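Local coordinates for CofB (Escherichia coli, PDB 5AX6), which is a minor pilin of the type IVb pilus CFA/III of enterotoxigenic bacteria, forms a homotrimer and probably takes part in pilus assembly, at residues D120-V129 / R141-D149. Residues are numbered along the deposited sequence; the frame is centred on the assembly and turned at random.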
ATOM      1  N   ASP A 120     -13.228  39.021 -24.655  1.00 36.05           N
ATOM      2  CA  ASP A 120     -14.555  39.158 -25.241  1.00 44.06           C
ATOM      3  C   ASP A 120     -15.635  38.536 -24.356  1.00 40.58           C
ATOM      4  O   ASP A 120     -16.814  38.886 -24.448  1.00 41.42           O
ATOM      5  CB  ASP A 120     -14.584  38.522 -26.634  1.00 44.93           C
ATOM      6  CG  ASP A 120     -13.855  39.358 -27.675  1.00 54.28           C
ATOM      7  OD1 ASP A 120     -13.609  40.556 -27.415  1.00 51.27           O
ATOM      8  OD2 ASP A 120     -13.540  38.822 -28.759  1.00 63.39           O
ATOM      9  N   LEU A 121     -15.220  37.612 -23.500  1.00 34.31           N
ATOM     10  CA  LEU A 121     -16.138  36.896 -22.626  1.00 32.47           C
ATOM     11  C   LEU A 121     -15.648  37.012 -21.188  1.00 29.21           C
ATOM     12  O   LEU A 121     -14.493  36.695 -20.900  1.00 27.34           O
ATOM     13  CB  LEU A 121     -16.244  35.430 -23.055  1.00 33.34           C
ATOM     14  CG  LEU A 121     -17.442  34.592 -22.606  1.00 38.72           C
ATOM     15  CD1 LEU A 121     -18.761  35.187 -23.079  1.00 37.18           C
ATOM     16  CD2 LEU A 121     -17.293  33.162 -23.103  1.00 36.29           C
ATOM     17  N   LYS A 122     -16.527  37.473 -20.300  1.00 23.58           N
ATOM     18  CA  LYS A 122     -16.189  37.718 -18.894  1.00 24.09           C
ATOM     19  C   LYS A 122     -17.325  37.291 -17.981  1.00 26.39           C
ATOM     20  O   LYS A 122     -18.485  37.347 -18.374  1.00 21.26           O
ATOM     21  CB  LYS A 122     -15.914  39.202 -18.646  1.00 25.40           C
ATOM     22  CG  LYS A 122     -14.776  39.793 -19.448  1.00 35.90           C
ATOM     23  CD  LYS A 122     -14.669  41.282 -19.185  1.00 34.25           C
ATOM     24  CE  LYS A 122     -13.420  41.858 -19.850  1.00 42.50           C
ATOM     25  NZ  LYS A 122     -13.518  43.343 -20.002  1.00 48.09           N
ATOM     26  N   ILE A 123     -17.007  36.925 -16.747  1.00 22.91           N
ATOM     27  CA  ILE A 123     -18.070  36.699 -15.763  1.00 19.51           C
ATOM     28  C   ILE A 123     -18.622  38.026 -15.268  1.00 21.03           C
ATOM     29  O   ILE A 123     -17.891  38.846 -14.719  1.00 20.91           O
ATOM     30  CB  ILE A 123     -17.577  35.874 -14.566  1.00 19.13           C
ATOM     31  CG1 ILE A 123     -17.061  34.519 -15.046  1.00 20.53           C
ATOM     32  CG2 ILE A 123     -18.714  35.697 -13.541  1.00 19.77           C
ATOM     33  CD1 ILE A 123     -16.244  33.755 -14.010  1.00 24.63           C
ATOM     34  N   ASP A 124     -19.922  38.236 -15.460  1.00 21.30           N
ATOM     35  CA  ASP A 124     -20.544  39.509 -15.124  1.00 22.12           C
ATOM     36  C   ASP A 124     -21.287  39.454 -13.787  1.00 19.88           C
ATOM     37  O   ASP A 124     -21.505  40.467 -13.127  1.00 22.33           O
ATOM     38  CB  ASP A 124     -21.516  39.921 -16.238  1.00 24.23           C
ATOM     39  CG  ASP A 124     -21.936  41.372 -16.130  1.00 32.15           C
ATOM     40  OD1 ASP A 124     -21.047  42.239 -15.954  1.00 33.26           O
ATOM     41  OD2 ASP A 124     -23.151  41.649 -16.212  1.00 30.10           O
ATOM     42  N   ARG A 125     -21.666  38.250 -13.388  1.00 18.48           N
ATOM     43  CA  ARG A 125     -22.585  38.095 -12.283  1.00 18.85           C
ATOM     44  C   ARG A 125     -22.664  36.631 -11.895  1.00 16.24           C
ATOM     45  O   ARG A 125     -22.506  35.745 -12.742  1.00 19.71           O
ATOM     46  CB  ARG A 125     -23.959  38.638 -12.690  1.00 21.46           C
ATOM     47  CG  ARG A 125     -25.119  38.125 -11.893  1.00 20.36           C
ATOM     48  CD  ARG A 125     -26.408  38.741 -12.419  1.00 20.05           C
ATOM     49  NE  ARG A 125     -27.568  37.960 -12.008  1.00 18.87           N
ATOM     50  CZ  ARG A 125     -28.819  38.308 -12.263  1.00 24.10           C
ATOM     51  NH1 ARG A 125     -29.069  39.437 -12.918  1.00 19.25           N
ATOM     52  NH2 ARG A 125     -29.815  37.535 -11.851  1.00 20.80           N
ATOM     53  N   ILE A 126     -22.874  36.396 -10.605  1.00 19.07           N
ATOM     54  CA  ILE A 126     -22.981  35.052 -10.053  1.00 18.68           C
ATOM     55  C   ILE A 126     -24.245  34.954  -9.230  1.00 19.42           C
ATOM     56  O   ILE A 126     -24.548  35.855  -8.439  1.00 21.50           O
ATOM     57  CB  ILE A 126     -21.761  34.697  -9.184  1.00 15.45           C
ATOM     58  CG1 ILE A 126     -20.485  34.746 -10.031  1.00 19.40           C
ATOM     59  CG2 ILE A 126     -21.933  33.320  -8.536  1.00 16.79           C
ATOM     60  CD1 ILE A 126     -19.195  34.697  -9.199  1.00 22.38           C
ATOM     61  N   ASP A 127     -25.003  33.875  -9.436  1.00 17.92           N
ATOM     62  CA  ASP A 127     -26.229  33.628  -8.684  1.00 18.53           C
ATOM     63  C   ASP A 127     -26.066  32.366  -7.843  1.00 17.15           C
ATOM     64  O   ASP A 127     -25.885  31.294  -8.409  1.00 18.27           O
ATOM     65  CB  ASP A 127     -27.448  33.442  -9.622  1.00 19.66           C
ATOM     66  CG  ASP A 127     -27.815  34.708 -10.405  1.00 26.51           C
ATOM     67  OD1 ASP A 127     -27.099  35.724 -10.291  1.00 22.57           O
ATOM     68  OD2 ASP A 127     -28.824  34.673 -11.159  1.00 26.08           O
ATOM     69  N   PHE A 128     -26.135  32.498  -6.518  1.00 15.33           N
ATOM     70  CA  PHE A 128     -26.141  31.355  -5.600  1.00 17.18           C
ATOM     71  C   PHE A 128     -27.591  30.952  -5.354  1.00 17.97           C
ATOM     72  O   PHE A 128     -28.288  31.601  -4.566  1.00 18.18           O
ATOM     73  CB  PHE A 128     -25.485  31.689  -4.253  1.00 16.45           C
ATOM     74  CG  PHE A 128     -23.991  31.877  -4.310  1.00 18.90           C
ATOM     75  CD1 PHE A 128     -23.226  31.276  -5.293  1.00 20.30           C
ATOM     76  CD2 PHE A 128     -23.354  32.643  -3.345  1.00 19.64           C
ATOM     77  CE1 PHE A 128     -21.839  31.454  -5.325  1.00 19.85           C
ATOM     78  CE2 PHE A 128     -21.975  32.822  -3.371  1.00 20.82           C
ATOM     79  CZ  PHE A 128     -21.225  32.230  -4.362  1.00 16.80           C
ATOM     80  N   VAL A 129     -28.046  29.899  -6.023  1.00 14.66           N
ATOM     81  CA  VAL A 129     -29.453  29.495  -5.936  1.00 19.20           C
ATOM     82  C   VAL A 129     -29.729  28.733  -4.634  1.00 19.75           C
ATOM     83  O   VAL A 129     -29.178  27.657  -4.414  1.00 20.27           O
ATOM     84  CB  VAL A 129     -29.843  28.636  -7.154  1.00 17.93           C
ATOM     85  CG1 VAL A 129     -31.311  28.209  -7.080  1.00 20.58           C
ATOM     86  CG2 VAL A 129     -29.573  29.409  -8.457  1.00 21.36           C
ATOM     87  N   ARG A 141     -27.414  25.273  -6.596  1.00 17.50           N
ATOM     88  CA  ARG A 141     -26.926  25.524  -7.944  1.00 20.68           C
ATOM     89  C   ARG A 141     -26.151  26.829  -7.964  1.00 20.80           C
ATOM     90  O   ARG A 141     -26.528  27.769  -7.265  1.00 19.34           O
ATOM     91  CB  ARG A 141     -28.089  25.589  -8.950  1.00 18.74           C
ATOM     92  CG  ARG A 141     -27.640  25.417 -10.400  1.00 20.94           C
ATOM     93  CD  ARG A 141     -28.819  25.444 -11.360  1.00 22.67           C
ATOM     94  NE  ARG A 141     -29.344  26.792 -11.574  1.00 19.34           N
ATOM     95  CZ  ARG A 141     -30.596  27.163 -11.312  1.00 25.77           C
ATOM     96  NH1 ARG A 141     -31.461  26.298 -10.797  1.00 20.71           N
ATOM     97  NH2 ARG A 141     -30.979  28.406 -11.559  1.00 20.19           N
ATOM     98  N   VAL A 142     -25.081  26.884  -8.754  1.00 18.26           N
ATOM     99  CA  VAL A 142     -24.354  28.138  -8.943  1.00 16.67           C
ATOM    100  C   VAL A 142     -24.412  28.527 -10.407  1.00 19.19           C
ATOM    101  O   VAL A 142     -23.944  27.789 -11.272  1.00 17.45           O
ATOM    102  CB  VAL A 142     -22.870  28.038  -8.492  1.00 23.32           C
ATOM    103  CG1 VAL A 142     -22.190  29.404  -8.605  1.00 19.66           C
ATOM    104  CG2 VAL A 142     -22.773  27.514  -7.063  1.00 18.83           C
ATOM    105  N   ASP A 143     -24.998  29.688 -10.682  1.00 18.91           N
ATOM    106  CA  ASP A 143     -25.103  30.189 -12.047  1.00 16.09           C
ATOM    107  C   ASP A 143     -24.080  31.288 -12.298  1.00 18.82           C
ATOM    108  O   ASP A 143     -23.939  32.189 -11.482  1.00 19.44           O
ATOM    109  CB  ASP A 143     -26.508  30.746 -12.320  1.00 16.20           C
ATOM    110  CG  ASP A 143     -27.580  29.665 -12.375  1.00 22.25           C
ATOM    111  OD1 ASP A 143     -27.241  28.476 -12.589  1.00 21.00           O
ATOM    112  OD2 ASP A 143     -28.772  30.023 -12.226  1.00 21.84           O
ATOM    113  N   PHE A 144     -23.407  31.218 -13.442  1.00 16.42           N
ATOM    114  CA  PHE A 144     -22.457  32.237 -13.870  1.00 16.98           C
ATOM    115  C   PHE A 144     -22.969  32.880 -15.152  1.00 17.52           C
ATOM    116  O   PHE A 144     -23.170  32.188 -16.150  1.00 21.64           O
ATOM    117  CB  PHE A 144     -21.069  31.626 -14.109  1.00 15.88           C
ATOM    118  CG  PHE A 144     -20.449  31.030 -12.882  1.00 21.16           C
ATOM    119  CD1 PHE A 144     -19.581  31.777 -12.090  1.00 20.89           C
ATOM    120  CD2 PHE A 144     -20.730  29.720 -12.519  1.00 21.77           C
ATOM    121  CE1 PHE A 144     -19.009  31.231 -10.942  1.00 19.18           C
ATOM    122  CE2 PHE A 144     -20.159  29.160 -11.393  1.00 19.17           C
ATOM    123  CZ  PHE A 144     -19.294  29.916 -10.597  1.00 16.91           C
ATOM    124  N   ILE A 145     -23.199  34.185 -15.118  1.00 18.74           N
ATOM    125  CA  ILE A 145     -23.641  34.908 -16.306  1.00 19.77           C
ATOM    126  C   ILE A 145     -22.406  35.493 -16.959  1.00 22.73           C
ATOM    127  O   ILE A 145     -21.687  36.284 -16.346  1.00 21.36           O
ATOM    128  CB  ILE A 145     -24.663  36.024 -15.978  1.00 20.81           C
ATOM    129  CG1 ILE A 145     -26.016  35.415 -15.587  1.00 25.19           C
ATOM    130  CG2 ILE A 145     -24.858  36.957 -17.169  1.00 25.12           C
ATOM    131  CD1 ILE A 145     -26.008  34.732 -14.236  1.00 33.16           C
ATOM    132  N   LEU A 146     -22.141  35.053 -18.182  1.00 20.37           N
ATOM    133  CA  LEU A 146     -20.978  35.508 -18.936  1.00 22.66           C
ATOM    134  C   LEU A 146     -21.414  36.509 -19.986  1.00 25.60           C
ATOM    135  O   LEU A 146     -22.281  36.207 -20.800  1.00 28.64           O
ATOM    136  CB  LEU A 146     -20.268  34.332 -19.605  1.00 28.18           C
ATOM    137  CG  LEU A 146     -19.286  33.526 -18.752  1.00 29.64           C
ATOM    138  CD1 LEU A 146     -19.898  33.216 -17.408  1.00 31.79           C
ATOM    139  CD2 LEU A 146     -18.888  32.246 -19.486  1.00 36.30           C
ATOM    140  N   THR A 147     -20.824  37.700 -19.955  1.00 27.64           N
ATOM    141  CA  THR A 147     -21.177  38.729 -20.920  1.00 27.38           C
ATOM    142  C   THR A 147     -20.277  38.656 -22.156  1.00 36.69           C
ATOM    143  O   THR A 147     -19.060  38.461 -22.053  1.00 32.58           O
ATOM    144  CB  THR A 147     -21.104  40.127 -20.289  1.00 31.80           C
ATOM    145  OG1 THR A 147     -21.501  41.105 -21.254  1.00 42.73           O
ATOM    146  CG2 THR A 147     -19.688  40.427 -19.796  1.00 30.13           C
ATOM    147  N   PHE A 148     -20.909  38.773 -23.322  1.00 38.77           N
ATOM    148  CA  PHE A 148     -20.238  38.865 -24.613  1.00 44.53           C
ATOM    149  C   PHE A 148     -19.956  40.319 -24.948  1.00 50.27           C
ATOM    150  O   PHE A 148     -20.880  41.131 -24.999  1.00 49.79           O
ATOM    151  CB  PHE A 148     -21.107  38.284 -25.728  1.00 47.37           C
ATOM    152  CG  PHE A 148     -20.952  36.810 -25.947  1.00 49.62           C
ATOM    153  CD1 PHE A 148     -19.760  36.284 -26.409  1.00 56.80           C
ATOM    154  CD2 PHE A 148     -22.034  35.955 -25.769  1.00 52.55           C
ATOM    155  CE1 PHE A 148     -19.635  34.920 -26.643  1.00 61.92           C
ATOM    156  CE2 PHE A 148     -21.917  34.594 -26.005  1.00 50.39           C
ATOM    157  CZ  PHE A 148     -20.714  34.077 -26.440  1.00 56.26           C
ATOM    158  N   ASP A 149     -18.700  40.660 -25.187  1.00 50.99           N
ATOM    159  CA  ASP A 149     -18.396  41.982 -25.714  1.00 62.63           C
ATOM    160  C   ASP A 149     -18.277  41.890 -27.235  1.00 71.90           C
ATOM    161  O   ASP A 149     -17.205  41.597 -27.770  1.00 67.78           O
ATOM    162  CB  ASP A 149     -17.117  42.545 -25.096  1.00 66.21           C
ATOM    163  CG  ASP A 149     -16.853  43.981 -25.512  1.00 85.78           C
ATOM    164  OD1 ASP A 149     -17.206  44.901 -24.741  1.00 88.22           O
ATOM    165  OD2 ASP A 149     -16.297  44.188 -26.613  1.00 84.81           O
TER
HETATM  166  O   HOH W   1     -29.829  32.484 -12.587  1.00 21.58           O
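A beta hairpin in the antiparallel sheet of the pilin domain pairs Leu121–Val129 with Arg141–Phe148, and a classic beta bulge interrupts it where Asp124 and Arg125 both face Ile145. The evidence is in the bonding: Asp124 N donates to Ile145 O at 2.8 Å, whereas Ile145 N returns its bond to Arg125 O, one residue further on. Beyond the bulge Asp127 and Asp143 form a regular hydrogen-bonded pair, with N–H···O angles of 170° and 173°.

Leu121, Ile123, Ile126 and Phe128 share one face with Val142, Phe144, Leu146 and Phe148. As in other type IV pilins, this face packs on the long N-terminal helix, here 4-25, with Leu14 against Leu121 and Ile18 against Phe144. With CG of Leu121 anti to the backbone N (chi1 -161°), the side chain is turned so that CD1 lies over one face of the Phe148 ring, 3.8 Å from the centroid, a CH-pi contact. Ile126 CG1 reaches Phe144 CD1 at 3.7 Å, while Val142 CG1 meets the edge of the Phe128 ring.

On the other face of the sheet, each strand carries an arginine that grips the aspartate two residues ahead side-on. Arg125 NE and NH2 take Asp127 OD1 and OD2; Arg141 NE and NH2 take Asp143 OD1 and OD2, NH2 at 2.8 Å from OD2. Water 1 joins the two carboxylates, Asp127 OD2 to Asp143 OD2, probably easing their like charge. Val129 CG2 sits over one face of the Arg141 guanidinium, 3.6 Å from NH2. An alanine in place of Arg141 would remove both bonds to Asp143, which would probably leave that buried carboxylate leaning on Ser226 and the water, with Val129 losing its flat neighbour. Arg125 is held further by Ala190 O and by a cation-pi contact with Phe74.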